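Local coordinates for protein 1,4-dihydroxy-2-naphthoyl-CoA hydrolase (Prochlorococcus marinus, PDB 2HX5) that probably hydrolyses 1,4-dihydroxy-2-naphthoyl-CoA to 1,4-dihydroxy-2-naphthoate and CoA, a step in phylloquinone (vitamin K1) biosynthesis, at residues A[8-13]-A[88-93]; A[84-89]-A[104-109]. All blocks are in the same frame, centred on the assembly; numbering follows the deposited sequence. Where two conformers were deposited one is given.

Contact 1 of 2, residues A[8-13]-A[88-93]; sequences LLLRRV and MELRPE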
loop_
_atom_site.group_PDB
_atom_site.type_symbol
_atom_site.label_atom_id
_atom_site.label_comp_id
_atom_site.label_asym_id
_atom_site.label_seq_id
_atom_site.Cartn_x
_atom_site.Cartn_y
_atom_site.Cartn_z
ATOM N N LEU A 8 24.240 -7.685 -0.439
ATOM C CA LEU A 8 23.434 -8.536 0.480
ATOM C C LEU A 8 23.157 -7.941 1.843
ATOM O O LEU A 8 22.309 -8.456 2.571
ATOM C CB LEU A 8 24.095 -9.908 0.649
ATOM C CG LEU A 8 24.276 -10.760 -0.607
ATOM C CD1 LEU A 8 25.050 -12.078 -0.279
ATOM C CD2 LEU A 8 22.977 -11.082 -1.287
ATOM N N LEU A 9 23.888 -6.891 2.199
ATOM C CA LEU A 9 23.673 -6.165 3.446
ATOM C C LEU A 9 23.125 -4.810 3.099
ATOM O O LEU A 9 23.836 -3.971 2.515
ATOM C CB LEU A 9 24.958 -6.005 4.277
ATOM C CG LEU A 9 25.649 -7.283 4.704
ATOM C CD1 LEU A 9 26.922 -6.980 5.569
ATOM C CD2 LEU A 9 24.683 -8.149 5.492
ATOM N N LEU A 10 21.869 -4.581 3.426
ATOM C CA LEU A 10 21.191 -3.399 2.993
ATOM C C LEU A 10 20.583 -2.739 4.225
ATOM O O LEU A 10 20.642 -3.279 5.336
ATOM C CB LEU A 10 20.139 -3.756 1.919
ATOM C CG LEU A 10 20.724 -4.455 0.662
ATOM C CD1 LEU A 10 19.636 -5.037 -0.231
ATOM C CD2 LEU A 10 21.647 -3.489 -0.134
ATOM N N ARG A 11 20.066 -1.530 4.063
ATOM C CA ARG A 11 19.545 -0.764 5.165
ATOM C C ARG A 11 18.267 -0.056 4.763
ATOM O O ARG A 11 18.113 0.368 3.617
ATOM C CB ARG A 11 20.550 0.295 5.603
ATOM C CG ARG A 11 20.029 1.273 6.671
ATOM C CD ARG A 11 21.168 2.235 7.084
ATOM N NE ARG A 11 20.777 3.209 8.113
ATOM C CZ ARG A 11 20.028 4.294 7.903
ATOM N NH1 ARG A 11 19.550 4.584 6.688
ATOM N NH2 ARG A 11 19.758 5.108 8.926
ATOM N N ARG A 12 17.345 0.036 5.700
ATOM C CA ARG A 12 16.221 0.948 5.514
ATOM C C ARG A 12 15.677 1.451 6.836
ATOM O O ARG A 12 15.860 0.882 7.911
ATOM C CB ARG A 12 15.103 0.329 4.690
ATOM C CG ARG A 12 14.254 -0.693 5.424
ATOM C CD ARG A 12 13.148 -1.251 4.503
ATOM N NE ARG A 12 12.172 -0.270 4.051
ATOM C CZ ARG A 12 11.757 -0.071 2.768
ATOM N NH1 ARG A 12 12.234 -0.703 1.707
ATOM N NH2 ARG A 12 10.798 0.797 2.575
ATOM N N VAL A 13 14.966 2.556 6.710
ATOM C CA VAL A 13 14.367 3.224 7.848
ATOM C C VAL A 13 12.842 3.082 7.717
ATOM O O VAL A 13 12.244 3.321 6.641
ATOM C CB VAL A 13 14.737 4.739 7.936
ATOM C CG1 VAL A 13 14.167 5.360 9.193
ATOM C CG2 VAL A 13 16.290 4.892 7.814
HETATM N N MSE A 88 19.268 -5.150 6.976
HETATM C CA MSE A 88 18.678 -6.263 6.253
HETATM C C MSE A 88 19.769 -7.136 5.673
HETATM O O MSE A 88 20.661 -6.651 5.017
HETATM C CB MSE A 88 17.817 -5.752 5.130
HETATM C CG MSE A 88 16.601 -4.921 5.647
HETATM SE SE MSE A 88 15.447 -4.325 4.236
HETATM C CE MSE A 88 16.635 -2.940 3.457
ATOM N N GLU A 89 19.743 -8.421 5.972
ATOM C CA GLU A 89 20.697 -9.334 5.386
ATOM C C GLU A 89 19.968 -10.331 4.516
ATOM O O GLU A 89 19.016 -10.986 4.959
ATOM C CB GLU A 89 21.448 -10.088 6.464
ATOM C CG GLU A 89 22.387 -11.123 5.849
ATOM C CD GLU A 89 23.565 -11.534 6.739
ATOM O OE1 GLU A 89 23.612 -11.111 7.937
ATOM O OE2 GLU A 89 24.432 -12.275 6.190
ATOM N N LEU A 90 20.390 -10.463 3.272
ATOM C CA LEU A 90 19.755 -11.337 2.305
ATOM C C LEU A 90 20.641 -12.572 2.106
ATOM O O LEU A 90 21.884 -12.477 1.980
ATOM C CB LEU A 90 19.613 -10.638 0.932
ATOM C CG LEU A 90 18.427 -9.716 0.723
ATOM C CD1 LEU A 90 18.444 -8.595 1.765
ATOM C CD2 LEU A 90 18.430 -9.197 -0.680
ATOM N N ARG A 91 19.987 -13.723 2.049
ATOM C CA ARG A 91 20.682 -14.974 1.760
ATOM C C ARG A 91 19.909 -15.728 0.673
ATOM O O ARG A 91 18.901 -16.370 0.984
ATOM C CB ARG A 91 20.831 -15.828 3.024
ATOM C CG ARG A 91 21.787 -15.232 4.029
ATOM C CD ARG A 91 21.821 -16.037 5.319
ATOM N NE ARG A 91 22.781 -15.603 6.347
ATOM C CZ ARG A 91 22.498 -14.769 7.360
ATOM N NH1 ARG A 91 21.289 -14.152 7.497
ATOM N NH2 ARG A 91 23.463 -14.538 8.249
ATOM N N PRO A 92 20.340 -15.581 -0.591
ATOM C CA PRO A 92 19.703 -16.291 -1.692
ATOM C C PRO A 92 20.142 -17.757 -1.801
ATOM O O PRO A 92 21.248 -18.092 -1.373
ATOM C CB PRO A 92 20.109 -15.465 -2.938
ATOM C CG PRO A 92 20.972 -14.320 -2.463
ATOM C CD PRO A 92 21.399 -14.652 -1.070
ATOM N N GLU A 93 19.276 -18.604 -2.351
ATOM C CA GLU A 93 19.584 -20.018 -2.555
ATOM C C GLU A 93 18.966 -20.442 -3.858
ATOM O O GLU A 93 17.759 -20.311 -4.043
ATOM C CB GLU A 93 19.009 -20.879 -1.437
ATOM C CG GLU A 93 19.341 -22.354 -1.537
ATOM C CD GLU A 93 18.719 -23.239 -0.403
ATOM O OE1 GLU A 93 18.274 -22.704 0.635
ATOM O OE2 GLU A 93 18.704 -24.489 -0.546
#

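Contact 2 of 2, residues A[84-89]-A[104-109]; sequences DALAME and FEFRCE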
loop_
_atom_site.group_PDB
_atom_site.type_symbol
_atom_site.label_atom_id
_atom_site.label_comp_id
_atom_site.label_asym_id
_atom_site.label_seq_id
_atom_site.Cartn_x
_atom_site.Cartn_y
_atom_site.Cartn_z
ATOM N N ASP A 84 12.800 3.384 13.123
ATOM C CA ASP A 84 13.800 2.315 13.309
ATOM C C ASP A 84 14.679 2.195 12.073
ATOM O O ASP A 84 14.172 2.218 10.954
ATOM C CB ASP A 84 13.184 0.965 13.600
ATOM C CG ASP A 84 12.700 0.782 15.042
ATOM O OD1 ASP A 84 13.027 1.585 15.948
ATOM O OD2 ASP A 84 11.972 -0.204 15.275
ATOM N N ALA A 85 16.006 2.102 12.294
ATOM C CA ALA A 85 16.960 1.800 11.266
ATOM C C ALA A 85 17.081 0.282 11.265
ATOM O O ALA A 85 17.505 -0.311 12.277
ATOM C CB ALA A 85 18.328 2.438 11.608
ATOM N N LEU A 86 16.724 -0.348 10.160
ATOM C CA LEU A 86 16.802 -1.787 10.062
ATOM C C LEU A 86 17.956 -2.219 9.161
ATOM O O LEU A 86 18.111 -1.716 8.021
ATOM C CB LEU A 86 15.505 -2.375 9.483
ATOM C CG LEU A 86 14.225 -2.047 10.237
ATOM C CD1 LEU A 86 13.063 -2.702 9.454
ATOM C CD2 LEU A 86 14.253 -2.485 11.682
ATOM N N ALA A 87 18.743 -3.164 9.651
ATOM C CA ALA A 87 19.838 -3.777 8.911
ATOM C C ALA A 87 19.235 -5.030 8.284
ATOM O O ALA A 87 18.647 -5.839 9.015
ATOM C CB ALA A 87 20.969 -4.081 9.883
HETATM N N MSE A 88 19.268 -5.150 6.976
HETATM C CA MSE A 88 18.678 -6.263 6.253
HETATM C C MSE A 88 19.769 -7.136 5.673
HETATM O O MSE A 88 20.661 -6.651 5.017
HETATM C CB MSE A 88 17.817 -5.752 5.130
HETATM C CG MSE A 88 16.601 -4.921 5.647
HETATM SE SE MSE A 88 15.447 -4.325 4.236
HETATM C CE MSE A 88 16.635 -2.940 3.457
ATOM N N GLU A 89 19.743 -8.421 5.972
ATOM C CA GLU A 89 20.697 -9.334 5.386
ATOM C C GLU A 89 19.968 -10.331 4.516
ATOM O O GLU A 89 19.016 -10.986 4.959
ATOM C CB GLU A 89 21.448 -10.088 6.464
ATOM C CG GLU A 89 22.387 -11.123 5.849
ATOM C CD GLU A 89 23.565 -11.534 6.739
ATOM O OE1 GLU A 89 23.612 -11.111 7.937
ATOM O OE2 GLU A 89 24.432 -12.275 6.190
ATOM N N PHE A 104 15.433 -13.257 4.238
ATOM C CA PHE A 104 15.651 -11.899 4.629
ATOM C C PHE A 104 15.653 -11.864 6.135
ATOM O O PHE A 104 14.668 -12.279 6.776
ATOM C CB PHE A 104 14.495 -11.032 4.127
ATOM C CG PHE A 104 14.277 -11.076 2.628
ATOM C CD1 PHE A 104 13.526 -12.058 2.022
ATOM C CD2 PHE A 104 14.867 -10.099 1.821
ATOM C CE1 PHE A 104 13.328 -12.086 0.655
ATOM C CE2 PHE A 104 14.653 -10.128 0.478
ATOM C CZ PHE A 104 13.875 -11.121 -0.107
ATOM N N GLU A 105 16.705 -11.324 6.741
ATOM C CA GLU A 105 16.749 -11.154 8.197
ATOM C C GLU A 105 16.785 -9.649 8.520
ATOM O O GLU A 105 17.619 -8.929 7.938
ATOM C CB GLU A 105 18.006 -11.837 8.718
ATOM C CG GLU A 105 18.224 -11.735 10.132
ATOM C CD GLU A 105 19.563 -12.378 10.539
ATOM O OE1 GLU A 105 19.792 -13.539 10.188
ATOM O OE2 GLU A 105 20.381 -11.685 11.159
ATOM N N PHE A 106 15.911 -9.175 9.403
ATOM C CA PHE A 106 15.814 -7.756 9.754
ATOM C C PHE A 106 16.291 -7.577 11.157
ATOM O O PHE A 106 15.733 -8.225 12.078
ATOM C CB PHE A 106 14.361 -7.310 9.704
ATOM C CG PHE A 106 13.777 -7.301 8.328
ATOM C CD1 PHE A 106 13.305 -8.473 7.782
ATOM C CD2 PHE A 106 13.667 -6.113 7.580
ATOM C CE1 PHE A 106 12.775 -8.491 6.512
ATOM C CE2 PHE A 106 13.104 -6.115 6.306
ATOM C CZ PHE A 106 12.670 -7.315 5.760
ATOM N N ARG A 107 17.335 -6.761 11.354
ATOM C CA ARG A 107 17.860 -6.507 12.687
ATOM C C ARG A 107 17.630 -5.042 13.049
ATOM O O ARG A 107 17.647 -4.173 12.189
ATOM C CB ARG A 107 19.366 -6.809 12.775
ATOM C CG ARG A 107 19.703 -8.279 12.945
ATOM C CD ARG A 107 21.209 -8.560 13.093
ATOM N NE ARG A 107 21.502 -9.995 12.939
ATOM C CZ ARG A 107 21.601 -10.877 13.927
ATOM N NH1 ARG A 107 21.506 -10.504 15.200
ATOM N NH2 ARG A 107 21.852 -12.158 13.632
ATOM N N CYS A 108 17.401 -4.774 14.326
ATOM C CA CYS A 108 17.341 -3.426 14.831
ATOM C C CYS A 108 18.056 -3.477 16.157
ATOM O O CYS A 108 17.754 -4.340 16.981
ATOM C CB CYS A 108 15.916 -3.020 15.033
ATOM S SG CYS A 108 15.733 -1.301 15.555
ATOM N N GLU A 109 19.018 -2.570 16.316
ATOM C CA GLU A 109 19.897 -2.526 17.492
ATOM C C GLU A 109 20.479 -3.918 17.719
ATOM O O GLU A 109 20.426 -4.469 18.814
ATOM C CB GLU A 109 19.109 -1.978 18.682
ATOM C CG GLU A 109 18.775 -0.489 18.482
ATOM C CD GLU A 109 17.786 0.087 19.500
ATOM O OE1 GLU A 109 17.792 -0.349 20.676
ATOM O OE2 GLU A 109 17.001 0.985 19.114
HETATM O O HOH W 1 15.627 2.755 16.925
HETATM O O HOH W 2 19.305 -0.214 14.865
#

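Contact 1 of 2, residues A[8-13]-A[88-93]
Strand 9-13 pairs antiparallel with residues 88-93, and two of the three backbone hydrogen bonds between them join Leu10 and Met88. Leu10 N reaches Met88 O at 2.9 Å, nearly straight and in the carbonyl plane; in return Met88 N meets Leu10 O at 2.8 Å from 38° above that carbonyl's plane. The third, Leu90 N to Leu8 O, continues the ladder.

Met88, present as selenomethionine, has a long unbranched chain that can lie along the face shared with Leu10 and reach the neighbouring strand. Its CB lies 3.8 Å from Leu10 O. With chi1 near -64°, CG stands anti to the carbonyl carbon, and an extended chi2 carries SE across toward strand 9-13, to within 3.8 Å of Arg12 CD. The bend at chi3 (-72°) turns CE back against the strand, 3.6 Å from Arg11 C and 3.9 Å from Leu10 CB. The aliphatic part of Arg12 thus crosses the end of the Met88 chain obliquely, while its guanidinium forms a salt bridge with Glu36 and a cation-pi contact with Trp33, both on helix 29-45.

On the other face Leu9 CD2 lies along the methylenes of Glu89, 3.8 Å from its CG. Beyond the bridges, Leu8 CD2 meets Pro92 CD tip to tip at 3.9 Å.

The contact joins the outermost strand within this chain to its neighbour in the hotdog sheet, which wraps helix 29-45.

Contact 2 of 2, residues A[84-89]-A[104-109]
The strands of a beta hairpin, 85-96 and 99-108, run antiparallel, with Ala87-Arg107 and Glu89-Glu105 as hydrogen-bonded pairs and Met88-Phe106, non-hydrogen-bonded, between them. Four N-H...O bonds lie in their carbonyl planes.

The tight side gathers Leu86, Met88 and Phe106, apolar residues suited to a face that meets helix 29-45. Phe106 and Met88 point the same way, so that Met88 SE comes 3.6 Å from Phe106 CE2 in an oblique Met-aromatic contact, and Met88 CG lies 3.7 Å from Phe106 CD2. Leu86 crosses the ring obliquely: Leu86 CD1 is 3.9 Å from Phe106 CD2, while Leu86 CD2 packs 3.8 Å from Cys108 CB. An alanine in place of Phe106 would probably loosen this packing, as Met88, Leu86 and Leu30 of the helix would lose the ring. Buried Asp84 is also well packed, its CG 3.7 Å from Cys108 SG, and its OD2 is salt-bridged to Arg57 of the second subunit.

The opposite face is looser and charged. Arg107 turns its end away from strand 85-89. Arg107 NE forms a salt bridge with Glu105 OE2 at 2.7 Å, weak and bent as a hydrogen bond; with Arg91, salt-bridged to Glu105 OE1, it would probably temper the repulsion between Glu105 and Glu89. At the hairpin's open end one water links Asp84 OD1 to exposed Glu109 OE2.

This hairpin belongs to the hotdog sheet, whose apolar face packs on helix 29-45.

In the fold
Contacts 1 and 2 lie on the same side of the chain's centre, with centres about 8 Å apart. Strand 85-96 serves both: strand 9-13 flanks it in contact 1 and strand 99-108 in contact 2, and Met88 and Glu89 belong to each. Along the chain, 8-13 comes first; helix 29-45 and strand 65-76 intervene before 84-89, 88-93 and finally 104-109. The contacts also join directly, through a probable hydrogen bond from Leu86 N to Arg12 O and a salt bridge between Arg91 and Glu105. Together they tie the N-terminal strand to the hairpin at one edge of the chain's antiparallel sheet, away from the predicted catalytic Asp20.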